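Local coordinates for putative hydrolase (Chloroflexus aurantiacus J-10-fl, PDB 3CMN), which is a putative hydrolase of the zincin-like metallopeptidase family, probably a zinc-dependent peptidase, although its substrate is unknown, at residues Y48-A53 against S173-R178; L156-P161 against L183-H188. All coordinates share one frame; numbering follows the deposited sequence.

Contact 1. Residues Y48-A53 against S173-R178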
ATOM      1  N   TYR A  48       1.515  17.990   7.546  1.00 33.80           N
ATOM      2  CA  TYR A  48       2.056  16.904   6.721  1.00 32.50           C
ATOM      3  C   TYR A  48       3.413  17.265   6.123  1.00 33.79           C
ATOM      4  O   TYR A  48       4.326  16.434   6.088  1.00 33.86           O
ATOM      5  CB  TYR A  48       1.089  16.534   5.581  1.00 29.19           C
ATOM      6  CG  TYR A  48      -0.146  15.801   6.032  1.00 24.94           C
ATOM      7  CD1 TYR A  48      -1.412  16.320   5.793  1.00 25.29           C
ATOM      8  CD2 TYR A  48      -0.049  14.598   6.710  1.00 24.81           C
ATOM      9  CE1 TYR A  48      -2.551  15.656   6.229  1.00 23.19           C
ATOM     10  CE2 TYR A  48      -1.177  13.926   7.148  1.00 23.60           C
ATOM     11  CZ  TYR A  48      -2.424  14.463   6.909  1.00 24.64           C
ATOM     12  OH  TYR A  48      -3.534  13.806   7.388  1.00 22.99           O
ATOM     13  N   ALA A  49       3.550  18.504   5.660  1.00 33.21           N
ATOM     14  CA  ALA A  49       4.809  18.937   5.064  1.00 33.95           C
ATOM     15  C   ALA A  49       5.963  18.719   6.030  1.00 35.09           C
ATOM     16  O   ALA A  49       7.006  18.178   5.651  1.00 36.74           O
ATOM     17  CB  ALA A  49       4.734  20.403   4.670  1.00 31.88           C
ATOM     18  N   ARG A  50       5.782  19.133   7.281  1.00 34.56           N
ATOM     19  CA  ARG A  50       6.848  18.961   8.250  1.00 33.08           C
ATOM     20  C   ARG A  50       6.979  17.512   8.698  1.00 32.27           C
ATOM     21  O   ARG A  50       8.077  17.063   9.010  1.00 33.70           O
ATOM     22  CB  ARG A  50       6.646  19.878   9.458  1.00 33.16           C
ATOM     23  CG  ARG A  50       5.465  19.510  10.330  1.00 34.71           C
ATOM     24  CD  ARG A  50       5.602  20.106  11.718  1.00 34.39           C
ATOM     25  NE  ARG A  50       4.870  19.287  12.672  1.00 35.43           N
ATOM     26  CZ  ARG A  50       3.610  19.500  13.015  1.00 34.39           C
ATOM     27  NH1 ARG A  50       2.946  20.520  12.497  1.00 34.27           N
ATOM     28  NH2 ARG A  50       2.995  18.660  13.833  1.00 32.15           N
ATOM     29  N   MET A  51       5.878  16.763   8.739  1.00 31.54           N
ATOM     30  CA  MET A  51       5.977  15.362   9.148  1.00 30.87           C
ATOM     31  C   MET A  51       6.753  14.532   8.102  1.00 33.19           C
ATOM     32  O   MET A  51       7.396  13.544   8.455  1.00 34.35           O
ATOM     33  CB  MET A  51       4.585  14.742   9.389  1.00 29.79           C
ATOM     34  CG  MET A  51       3.750  15.411  10.486  1.00 26.28           C
ATOM     35  SD  MET A  51       2.257  14.514  10.831  1.00 22.70           S
ATOM     36  CE  MET A  51       1.910  15.054  12.514  1.00 26.45           C
ATOM     37  N   VAL A  52       6.689  14.921   6.826  1.00 34.23           N
ATOM     38  CA  VAL A  52       7.425  14.200   5.789  1.00 36.11           C
ATOM     39  C   VAL A  52       8.895  14.653   5.790  1.00 37.02           C
ATOM     40  O   VAL A  52       9.791  13.854   5.526  1.00 37.48           O
ATOM     41  CB  VAL A  52       6.845  14.414   4.340  1.00 36.74           C
ATOM     42  CG1 VAL A  52       5.391  13.981   4.260  1.00 35.86           C
ATOM     43  CG2 VAL A  52       6.991  15.845   3.917  1.00 40.07           C
ATOM     44  N   ALA A  53       9.137  15.928   6.099  1.00 36.88           N
ATOM     45  CA  ALA A  53      10.500  16.467   6.144  1.00 36.98           C
ATOM     46  C   ALA A  53      11.312  15.716   7.185  1.00 37.13           C
ATOM     47  O   ALA A  53      12.509  15.485   7.022  1.00 38.57           O
ATOM     48  CB  ALA A  53      10.474  17.946   6.484  1.00 37.42           C
ATOM     49  N   SER A 173      -4.969  10.342  19.079  1.00 35.33           N
ATOM     50  CA  SER A 173      -4.353  11.655  19.086  1.00 36.90           C
ATOM     51  C   SER A 173      -4.217  12.232  17.665  1.00 37.64           C
ATOM     52  O   SER A 173      -3.770  11.552  16.744  1.00 38.74           O
ATOM     53  CB  SER A 173      -2.972  11.536  19.744  1.00 37.98           C
ATOM     54  OG  SER A 173      -2.219  12.731  19.628  1.00 41.15           O
ATOM     55  N   ASP A 174      -4.602  13.489  17.494  1.00 36.86           N
ATOM     56  CA  ASP A 174      -4.516  14.147  16.202  1.00 35.97           C
ATOM     57  C   ASP A 174      -3.088  14.076  15.669  1.00 35.65           C
ATOM     58  O   ASP A 174      -2.836  13.545  14.594  1.00 35.94           O
ATOM     59  CB  ASP A 174      -4.952  15.609  16.352  1.00 35.51           C
ATOM     60  CG  ASP A 174      -4.816  16.411  15.070  1.00 35.22           C
ATOM     61  OD1 ASP A 174      -3.697  16.522  14.536  1.00 37.65           O
ATOM     62  OD2 ASP A 174      -5.838  16.953  14.597  1.00 39.10           O
ATOM     63  N   GLU A 175      -2.152  14.616  16.435  1.00 35.54           N
ATOM     64  CA  GLU A 175      -0.755  14.639  16.037  1.00 35.32           C
ATOM     65  C   GLU A 175      -0.134  13.260  15.847  1.00 34.82           C
ATOM     66  O   GLU A 175       0.491  12.979  14.828  1.00 34.22           O
ATOM     67  CB  GLU A 175       0.054  15.415  17.076  1.00 34.52           C
ATOM     68  CG  GLU A 175       1.521  15.611  16.747  1.00 32.66           C
ATOM     69  CD  GLU A 175       1.762  16.641  15.657  1.00 34.96           C
ATOM     70  OE1 GLU A 175       0.811  17.359  15.264  1.00 35.41           O
ATOM     71  OE2 GLU A 175       2.921  16.741  15.194  1.00 35.00           O
ATOM     72  N   ASP A 176      -0.296  12.399  16.838  1.00 35.99           N
ATOM     73  CA  ASP A 176       0.300  11.071  16.779  1.00 36.65           C
ATOM     74  C   ASP A 176      -0.186  10.186  15.638  1.00 35.91           C
ATOM     75  O   ASP A 176       0.618   9.514  14.977  1.00 35.17           O
ATOM     76  CB  ASP A 176       0.110  10.366  18.122  1.00 37.65           C
ATOM     77  CG  ASP A 176       1.023  10.923  19.197  1.00 40.52           C
ATOM     78  OD1 ASP A 176       1.443  12.096  19.085  1.00 42.30           O
ATOM     79  OD2 ASP A 176       1.316  10.193  20.162  1.00 42.95           O
ATOM     80  N   PHE A 177      -1.495  10.178  15.402  1.00 34.39           N
ATOM     81  CA  PHE A 177      -2.035   9.360  14.330  1.00 34.35           C
ATOM     82  C   PHE A 177      -1.564   9.824  12.951  1.00 34.56           C
ATOM     83  O   PHE A 177      -1.222   9.008  12.102  1.00 35.70           O
ATOM     84  CB  PHE A 177      -3.555   9.347  14.371  1.00 34.18           C
ATOM     85  CG  PHE A 177      -4.171   8.453  13.342  1.00 36.11           C
ATOM     86  CD1 PHE A 177      -3.726   7.136  13.183  1.00 38.16           C
ATOM     87  CD2 PHE A 177      -5.201   8.914  12.537  1.00 37.98           C
ATOM     88  CE1 PHE A 177      -4.300   6.289  12.232  1.00 37.59           C
ATOM     89  CE2 PHE A 177      -5.786   8.083  11.582  1.00 39.21           C
ATOM     90  CZ  PHE A 177      -5.331   6.762  11.431  1.00 40.20           C
ATOM     91  N   ARG A 178      -1.531  11.132  12.730  1.00 32.72           N
ATOM     92  CA  ARG A 178      -1.096  11.644  11.441  1.00 31.23           C
ATOM     93  C   ARG A 178       0.400  11.481  11.205  1.00 30.97           C
ATOM     94  O   ARG A 178       0.841  11.422  10.062  1.00 31.82           O
ATOM     95  CB  ARG A 178      -1.539  13.100  11.277  1.00 29.89           C
ATOM     96  CG  ARG A 178      -3.025  13.198  11.038  1.00 28.54           C
ATOM     97  CD  ARG A 178      -3.486  14.621  10.960  1.00 31.27           C
ATOM     98  NE  ARG A 178      -4.925  14.685  10.742  1.00 31.59           N
ATOM     99  CZ  ARG A 178      -5.835  14.332  11.638  1.00 31.07           C
ATOM    100  NH1 ARG A 178      -5.463  13.887  12.831  1.00 31.98           N
ATOM    101  NH2 ARG A 178      -7.121  14.429  11.336  1.00 33.23           N
TER
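Met-51 crosses from helix 41-63 to helix 174-193, bringing SD to 3.5 Å from Arg-178 O and CE to 3.4 Å from Glu-175 O. Its chi1 of -61° sets CG beside the backbone N, anti to the carbonyl carbon, and the extended chain beyond it carries SD and CE to the backbone of the second helix. Nearer solvent, Arg-50 and Glu-175 meet tip to tip, their guanidinium and carboxylate planes only 9° apart. Glu-175 turns toward this meeting through a bend at chi2. The salt bridge joins Arg-50 NH2 to Glu-175 OE2, but its modelled length of 2.4 Å is too short to be trusted. On the buried side, Tyr-48 OH rests on the aliphatic part of Arg-178, 3.7 Å from Arg-178 CD; this hydroxyl is buried and finds no polar partner in the model. Arg-178 is extended from CG to NE, and its NH1 donates to Asp-174 O at 3.2 Å with the carbonyl oxygen in the guanidinium plane. Arg-178 NH2 has Glu-160 as its partner, which further restrains the guanidinium. The two helix segments, 11.5 Å apart at their axes, cross at -52° and are spanned by long side chains. Helix 160-169 adjoins them, with Ile-163 against Tyr-48 and Ala-164 against Arg-178, while Val-76 of strand 73-76 also touches Tyr-48.

Contact 2. Residues L156-P161 against L183-H188; sequences LYFVEP and LHEMTH
Leu-156 and Glu-185 lie alongside with their side chains running opposite ways, Leu-156 CD2 3.8 Å and Leu-156 CD1 4.1 Å from Glu-185 CG. The two methyls thus share one methylene of the glutamate. Glu-185 bends at chi2 (86°), which turns its CD aside from an extended course. Phe-158 completes the tight part: ring atom CD2 comes within 3.6 Å of Glu-185 OE2. The ring and carboxylate planes are inclined at 37°. Tyr-157 O stands 3.2 Å from the same OE2, but both are acceptors and no bond joins them; a weak hydrogen bond from Gln-141 N reaches this oxygen instead. An alanine in place of Glu-185 would probably leave Gln-141 N without this acceptor and open a gap beside the methyls of Leu-156 and the ring of Phe-158. Packing is looser toward Met-186, whose SD lies 4.4 Å from Leu-156 CD1. The CB of Tyr-157 points away from the helix, and its ring packs with Phe-77 and Trp-82; the residue is partly exposed. No hydrogen bond crosses the contact. Strand 155-158 pairs in parallel with strand 73-76; its segment 156-158 runs at 147° to helix segment 183-188, roughly against its direction. A strand beside a helix carrying HExxH recalls zincin active sites, in which the two histidines bind zinc and the glutamate assists catalysis; His-184, Glu-185 and His-188 fit that pattern, though no metal is bound to them here.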
ATOM      1  N   LEU A 156       3.517  12.965  -1.968  1.00 31.67           N
ATOM      2  CA  LEU A 156       2.640  12.073  -1.219  1.00 30.48           C
ATOM      3  C   LEU A 156       1.330  12.803  -0.982  1.00 27.44           C
ATOM      4  O   LEU A 156       1.313  14.027  -0.859  1.00 26.38           O
ATOM      5  CB  LEU A 156       3.264  11.695   0.129  1.00 31.14           C
ATOM      6  CG  LEU A 156       4.410  10.678   0.129  1.00 33.03           C
ATOM      7  CD1 LEU A 156       4.981  10.553   1.531  1.00 33.09           C
ATOM      8  CD2 LEU A 156       3.901   9.317  -0.341  1.00 32.38           C
ATOM      9  N   TYR A 157       0.228  12.059  -0.949  1.00 25.94           N
ATOM     10  CA  TYR A 157      -1.073  12.670  -0.678  1.00 24.11           C
ATOM     11  C   TYR A 157      -1.707  11.974   0.502  1.00 22.42           C
ATOM     12  O   TYR A 157      -1.391  10.828   0.807  1.00 20.62           O
ATOM     13  CB  TYR A 157      -2.010  12.632  -1.906  1.00 25.60           C
ATOM     14  CG  TYR A 157      -2.452  11.255  -2.390  1.00 28.02           C
ATOM     15  CD1 TYR A 157      -3.346  10.476  -1.643  1.00 26.72           C
ATOM     16  CD2 TYR A 157      -2.001  10.750  -3.619  1.00 27.51           C
ATOM     17  CE1 TYR A 157      -3.782   9.226  -2.107  1.00 29.33           C
ATOM     18  CE2 TYR A 157      -2.436   9.499  -4.095  1.00 28.24           C
ATOM     19  CZ  TYR A 157      -3.321   8.744  -3.334  1.00 28.89           C
ATOM     20  OH  TYR A 157      -3.726   7.498  -3.776  1.00 33.45           O
ATOM     21  N   PHE A 158      -2.590  12.692   1.175  1.00 23.48           N
ATOM     22  CA  PHE A 158      -3.287  12.178   2.337  1.00 23.00           C
ATOM     23  C   PHE A 158      -4.746  12.556   2.170  1.00 23.56           C
ATOM     24  O   PHE A 158      -5.051  13.700   1.862  1.00 24.93           O
ATOM     25  CB  PHE A 158      -2.718  12.816   3.616  1.00 21.32           C
ATOM     26  CG  PHE A 158      -1.221  12.652   3.762  1.00 21.88           C
ATOM     27  CD1 PHE A 158      -0.342  13.491   3.091  1.00 21.77           C
ATOM     28  CD2 PHE A 158      -0.692  11.622   4.541  1.00 21.62           C
ATOM     29  CE1 PHE A 158       1.047  13.306   3.187  1.00 22.51           C
ATOM     30  CE2 PHE A 158       0.690  11.424   4.645  1.00 19.85           C
ATOM     31  CZ  PHE A 158       1.562  12.270   3.965  1.00 21.20           C
ATOM     32  N   VAL A 159      -5.630  11.590   2.307  1.00 24.89           N
ATOM     33  CA  VAL A 159      -7.052  11.913   2.266  1.00 27.03           C
ATOM     34  C   VAL A 159      -7.563  12.288   3.652  1.00 27.22           C
ATOM     35  O   VAL A 159      -8.175  11.482   4.326  1.00 28.10           O
ATOM     36  CB  VAL A 159      -7.877  10.748   1.692  1.00 25.91           C
ATOM     37  CG1 VAL A 159      -9.278  11.216   1.329  1.00 20.00           C
ATOM     38  CG2 VAL A 159      -7.179  10.145   0.483  1.00 20.00           C
ATOM     39  N   GLU A 160      -7.203  13.482   4.110  1.00 27.91           N
ATOM     40  CA  GLU A 160      -7.409  13.979   5.465  1.00 30.13           C
ATOM     41  C   GLU A 160      -8.817  13.666   5.957  1.00 29.90           C
ATOM     42  O   GLU A 160      -8.957  13.369   7.166  1.00 30.54           O
ATOM     43  CB  GLU A 160      -7.142  15.483   5.531  1.00 30.04           C
ATOM     44  CG  GLU A 160      -6.339  15.918   6.747  1.00 31.36           C
ATOM     45  CD  GLU A 160      -7.189  16.028   7.998  1.00 20.00           C
ATOM     46  OE1 GLU A 160      -8.355  16.462   7.887  1.00 20.00           O
ATOM     47  OE2 GLU A 160      -6.689  15.680   9.088  1.00 20.00           O
ATOM     48  N   PRO A 161      -9.868  13.798   5.166  1.00 30.66           N
ATOM     49  CA  PRO A 161     -11.216  13.536   5.681  1.00 29.07           C
ATOM     50  C   PRO A 161     -11.367  12.156   6.298  1.00 28.96           C
ATOM     51  O   PRO A 161     -11.919  12.023   7.388  1.00 29.28           O
ATOM     52  CB  PRO A 161     -12.104  13.734   4.453  1.00 31.98           C
ATOM     53  CG  PRO A 161     -11.366  14.801   3.672  1.00 31.84           C
ATOM     54  CD  PRO A 161      -9.919  14.339   3.792  1.00 31.81           C
ATOM     55  N   LEU A 183       4.544   8.282   8.510  1.00 36.37           N
ATOM     56  CA  LEU A 183       5.635   7.321   8.613  1.00 36.65           C
ATOM     57  C   LEU A 183       5.316   6.072   7.803  1.00 36.19           C
ATOM     58  O   LEU A 183       6.158   5.521   7.103  1.00 33.99           O
ATOM     59  CB  LEU A 183       5.856   6.941  10.073  1.00 37.96           C
ATOM     60  CG  LEU A 183       6.509   8.004  10.946  1.00 39.00           C
ATOM     61  CD1 LEU A 183       6.528   7.535  12.389  1.00 38.31           C
ATOM     62  CD2 LEU A 183       7.920   8.278  10.436  1.00 40.54           C
ATOM     63  N   HIS A 184       4.079   5.624   7.918  1.00 36.58           N
ATOM     64  CA  HIS A 184       3.631   4.456   7.198  1.00 37.89           C
ATOM     65  C   HIS A 184       3.712   4.746   5.683  1.00 38.04           C
ATOM     66  O   HIS A 184       4.186   3.934   4.897  1.00 37.75           O
ATOM     67  CB  HIS A 184       2.207   4.154   7.651  1.00 40.38           C
ATOM     68  CG  HIS A 184       1.595   2.971   6.982  1.00 43.66           C
ATOM     69  ND1 HIS A 184       0.457   3.066   6.209  1.00 45.57           N
ATOM     70  CD2 HIS A 184       1.951   1.666   6.975  1.00 45.20           C
ATOM     71  CE1 HIS A 184       0.138   1.869   5.755  1.00 47.48           C
ATOM     72  NE2 HIS A 184       1.026   1.001   6.205  1.00 47.94           N
ATOM     73  N   GLU A 185       3.282   5.936   5.301  1.00 38.08           N
ATOM     74  CA  GLU A 185       3.279   6.380   3.913  1.00 38.66           C
ATOM     75  C   GLU A 185       4.692   6.452   3.319  1.00 37.54           C
ATOM     76  O   GLU A 185       4.948   5.973   2.204  1.00 37.65           O
ATOM     77  CB  GLU A 185       2.653   7.775   3.840  1.00 42.03           C
ATOM     78  CG  GLU A 185       1.899   8.078   2.590  1.00 48.26           C
ATOM     79  CD  GLU A 185       0.468   7.609   2.676  1.00 51.69           C
ATOM     80  OE1 GLU A 185       0.253   6.375   2.712  1.00 52.11           O
ATOM     81  OE2 GLU A 185      -0.433   8.481   2.716  1.00 53.09           O
ATOM     82  N   MET A 186       5.599   7.087   4.055  1.00 32.71           N
ATOM     83  CA  MET A 186       6.962   7.245   3.598  1.00 31.26           C
ATOM     84  C   MET A 186       7.655   5.898   3.523  1.00 29.99           C
ATOM     85  O   MET A 186       8.459   5.654   2.623  1.00 28.79           O
ATOM     86  CB  MET A 186       7.733   8.194   4.522  1.00 31.19           C
ATOM     87  CG  MET A 186       9.137   8.551   4.039  1.00 30.32           C
ATOM     88  SD  MET A 186       9.131   9.662   2.650  1.00 28.28           S
ATOM     89  CE  MET A 186       9.101   8.529   1.385  1.00 36.23           C
ATOM     90  N   THR A 187       7.335   5.017   4.460  1.00 29.21           N
ATOM     91  CA  THR A 187       7.944   3.702   4.449  1.00 31.02           C
ATOM     92  C   THR A 187       7.645   3.014   3.121  1.00 31.08           C
ATOM     93  O   THR A 187       8.558   2.549   2.433  1.00 31.15           O
ATOM     94  CB  THR A 187       7.455   2.836   5.637  1.00 31.34           C
ATOM     95  OG1 THR A 187       7.860   3.454   6.862  1.00 32.10           O
ATOM     96  CG2 THR A 187       8.078   1.449   5.581  1.00 31.35           C
ATOM     97  N   HIS A 188       6.372   2.989   2.742  1.00 30.70           N
ATOM     98  CA  HIS A 188       5.986   2.359   1.490  1.00 31.50           C
ATOM     99  C   HIS A 188       6.542   3.045   0.249  1.00 30.72           C
ATOM    100  O   HIS A 188       6.749   2.404  -0.779  1.00 31.87           O
ATOM    101  CB  HIS A 188       4.468   2.240   1.415  1.00 31.59           C
ATOM    102  CG  HIS A 188       3.913   1.258   2.394  1.00 33.83           C
ATOM    103  ND1 HIS A 188       2.907   0.370   2.074  1.00 36.98           N
ATOM    104  CD2 HIS A 188       4.275   0.975   3.667  1.00 35.85           C
ATOM    105  CE1 HIS A 188       2.681  -0.423   3.109  1.00 37.21           C
ATOM    106  NE2 HIS A 188       3.498  -0.075   4.087  1.00 37.04           N
TER

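How the contacts relate
Helix 174-193 carries one segment of each contact, its first turns in contact 1 and its HExxH sequence in contact 2, and the two centres lie about 10 Å apart. Segment 156-161 of contact 2 also touches contact 1 directly. The salt bridge between Arg-178 NH2 and Glu-160 OE2, 2.6 Å long, joins the start of helix 174-193 to that of helix 160-169. Beside it the rings of Tyr-48 and Phe-158 stack, with Tyr-48 CE2 3.5 Å from Phe-158 CD2. Phe-158 thus connects contact 1 to Glu-185, while Tyr-48 lies near the HExxH residues of the probable active site without touching them.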